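Local structure of MutT/NUDIX family protein (Bacillus thuringiensis str. Al Hakam, 3ID9) at residues S49-R54 with R67-E72. The protein probably hydrolyses nucleoside diphosphates linked to another moiety, as a member of the MutT/NUDIX hydrolase family, though its own substrate is not established. Sequence-based numbering, arbitrary orientation.
Sequences SLPGGR and REMREE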
loop_
_atom_site.group_PDB
_atom_site.type_symbol
_atom_site.label_atom_id
_atom_site.label_comp_id
_atom_site.label_asym_id
_atom_site.label_seq_id
_atom_site.Cartn_x
_atom_site.Cartn_y
_atom_site.Cartn_z
ATOM N N SER B 49 11.537 -5.326 18.822
ATOM C CA SER B 49 10.650 -4.609 17.922
ATOM C C SER B 49 10.495 -5.355 16.605
ATOM O O SER B 49 11.136 -6.384 16.383
ATOM C CB SER B 49 11.208 -3.212 17.663
ATOM O OG SER B 49 12.563 -3.298 17.262
ATOM N N LEU B 50 9.643 -4.836 15.729
ATOM C CA LEU B 50 9.421 -5.471 14.442
ATOM C C LEU B 50 10.595 -5.259 13.491
ATOM O O LEU B 50 11.276 -4.239 13.534
ATOM C CB LEU B 50 8.141 -4.935 13.818
ATOM C CG LEU B 50 6.860 -5.279 14.570
ATOM C CD1 LEU B 50 5.718 -4.388 14.083
ATOM C CD2 LEU B 50 6.535 -6.757 14.357
ATOM N N PRO B 51 10.865 -6.246 12.637
ATOM C CA PRO B 51 11.972 -6.111 11.689
ATOM C C PRO B 51 11.567 -5.170 10.558
ATOM O O PRO B 51 10.421 -5.180 10.121
ATOM C CB PRO B 51 12.187 -7.543 11.212
ATOM C CG PRO B 51 10.784 -8.116 11.263
ATOM C CD PRO B 51 10.280 -7.598 12.587
ATOM N N GLY B 52 12.508 -4.355 10.098
ATOM C CA GLY B 52 12.229 -3.427 9.023
ATOM C C GLY B 52 13.383 -2.476 8.795
ATOM O O GLY B 52 14.432 -2.607 9.416
ATOM N N GLY B 53 13.193 -1.517 7.899
ATOM C CA GLY B 53 14.239 -0.559 7.622
ATOM C C GLY B 53 13.951 0.311 6.412
ATOM O O GLY B 53 12.895 0.221 5.781
ATOM N N ARG B 54 14.919 1.155 6.089
ATOM C CA ARG B 54 14.817 2.070 4.966
ATOM C C ARG B 54 14.918 1.353 3.620
ATOM O O ARG B 54 15.726 0.443 3.439
ATOM C CB ARG B 54 15.935 3.111 5.053
ATOM C CG ARG B 54 15.472 4.553 5.023
ATOM C CD ARG B 54 16.315 5.365 4.049
ATOM N NE ARG B 54 17.710 4.935 4.058
ATOM C CZ ARG B 54 18.532 5.052 3.016
ATOM N NH1 ARG B 54 18.096 5.593 1.883
ATOM N NH2 ARG B 54 19.784 4.607 3.097
ATOM N N ARG B 67 15.679 -8.025 2.019
ATOM C CA ARG B 67 17.030 -7.720 2.482
ATOM C C ARG B 67 17.077 -7.467 3.988
ATOM O O ARG B 67 17.930 -8.017 4.686
ATOM C CB ARG B 67 17.601 -6.500 1.748
ATOM C CG ARG B 67 18.936 -6.018 2.308
ATOM C CD ARG B 67 19.513 -4.853 1.520
ATOM N NE ARG B 67 18.588 -3.722 1.444
ATOM C CZ ARG B 67 18.115 -3.064 2.500
ATOM N NH1 ARG B 67 18.482 -3.416 3.730
ATOM N NH2 ARG B 67 17.258 -2.065 2.327
ATOM N N GLU B 68 16.177 -6.625 4.487
ATOM C CA GLU B 68 16.144 -6.330 5.909
ATOM C C GLU B 68 15.875 -7.619 6.670
ATOM O O GLU B 68 16.490 -7.891 7.703
ATOM C CB GLU B 68 15.046 -5.314 6.225
ATOM C CG GLU B 68 15.334 -3.883 5.784
ATOM C CD GLU B 68 16.400 -3.203 6.622
ATOM O OE1 GLU B 68 16.469 -3.479 7.841
ATOM O OE2 GLU B 68 17.160 -2.378 6.065
HETATM N N MSE B 69 14.969 -8.426 6.140
HETATM C CA MSE B 69 14.618 -9.668 6.795
HETATM C C MSE B 69 15.806 -10.611 6.988
HETATM O O MSE B 69 15.941 -11.222 8.058
HETATM C CB MSE B 69 13.503 -10.361 6.023
HETATM C CG MSE B 69 12.469 -11.010 6.916
HETATM SE SE MSE B 69 11.772 -9.880 8.367
HETATM C CE MSE B 69 11.198 -11.337 9.494
ATOM N N ARG B 70 16.680 -10.742 5.991
ATOM C CA ARG B 70 17.800 -11.640 6.200
ATOM C C ARG B 70 19.016 -11.030 6.888
ATOM O O ARG B 70 19.914 -11.755 7.303
ATOM C CB ARG B 70 18.193 -12.380 4.911
ATOM C CG ARG B 70 18.419 -11.581 3.654
ATOM C CD ARG B 70 18.250 -12.541 2.462
ATOM N NE ARG B 70 18.478 -11.905 1.166
ATOM C CZ ARG B 70 18.151 -12.448 -0.005
ATOM N NH1 ARG B 70 17.575 -13.643 -0.061
ATOM N NH2 ARG B 70 18.397 -11.790 -1.126
ATOM N N GLU B 71 19.032 -9.711 7.047
ATOM C CA GLU B 71 20.136 -9.072 7.746
ATOM C C GLU B 71 19.811 -9.078 9.242
ATOM O O GLU B 71 20.707 -9.092 10.080
ATOM C CB GLU B 71 20.328 -7.622 7.294
ATOM C CG GLU B 71 20.492 -7.432 5.790
ATOM C CD GLU B 71 20.873 -6.001 5.412
ATOM O OE1 GLU B 71 20.335 -5.054 6.031
ATOM O OE2 GLU B 71 21.701 -5.825 4.489
ATOM N N GLU B 72 18.524 -9.089 9.574
ATOM C CA GLU B 72 18.110 -9.066 10.972
ATOM C C GLU B 72 17.637 -10.402 11.533
ATOM O O GLU B 72 17.597 -10.567 12.747
ATOM C CB GLU B 72 17.014 -8.007 11.178
ATOM C CG GLU B 72 17.452 -6.591 10.785
ATOM C CD GLU B 72 16.357 -5.538 10.964
ATOM O OE1 GLU B 72 15.265 -5.687 10.376
ATOM O OE2 GLU B 72 16.591 -4.548 11.693
HETATM O O HOH W 1 14.533 -3.191 13.154
#
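In the loop-helix-loop motif of the Nudix fold, the strand end that leads into and opens the Nudix box packs on the helix carrying the REUXEE part of the box, here Arg67 to Glu72: Gly53 and Arg54, with Gly52 just before the box, meet Arg67, Glu68 and Glu72. The glutamates of this helix are those that in Nudix relatives typically bind divalent metal ions. Strand 52-54 and the helix segment run at 122° to each other, 7.9 Å apart at their closest. Glycine suits this approach: Gly53, with no side chain, lets the Glu68 carboxylate lie close over the strand, its CD 3.6 Å from Gly53 CA. Glu68 gets there by a bend at chi2 (-72°), which lays CG and CD against the Gly52-Gly53 peptide. The CB of Glu72, by contrast, points toward the strand and its chain, extended beyond CG, spans the gap; OE1 accepts the Gly52 N-H through the syn lone pair in a bent bond, N to OE1 3.1 Å. Its other oxygen, OE2, takes a hydrogen bond from a water that also makes a weak one to Leu50 O. On the inner side Pro51 turns its compact ring to selenomethionine Met69, Pro51 CG lying 3.5 Å from Met69 SE; Leu30 and Leu37 also touch this side chain, joining the helix to the sheet. Arg67 is long enough to link several acceptors: its NE pairs with Glu59, and NH1 makes a salt bridge to Glu68 OE2 at 2.9 Å, nearly in the guanidinium plane but from above the carboxylate plane. This bridge would help fix the turn of the Glu68 carboxylate. Through its other terminal nitrogen, Arg67 NH2 donates edge-on to Arg54 O at 3.1 Å, the N-H...O angle bent (135°) although the carbonyl is met almost along its bond.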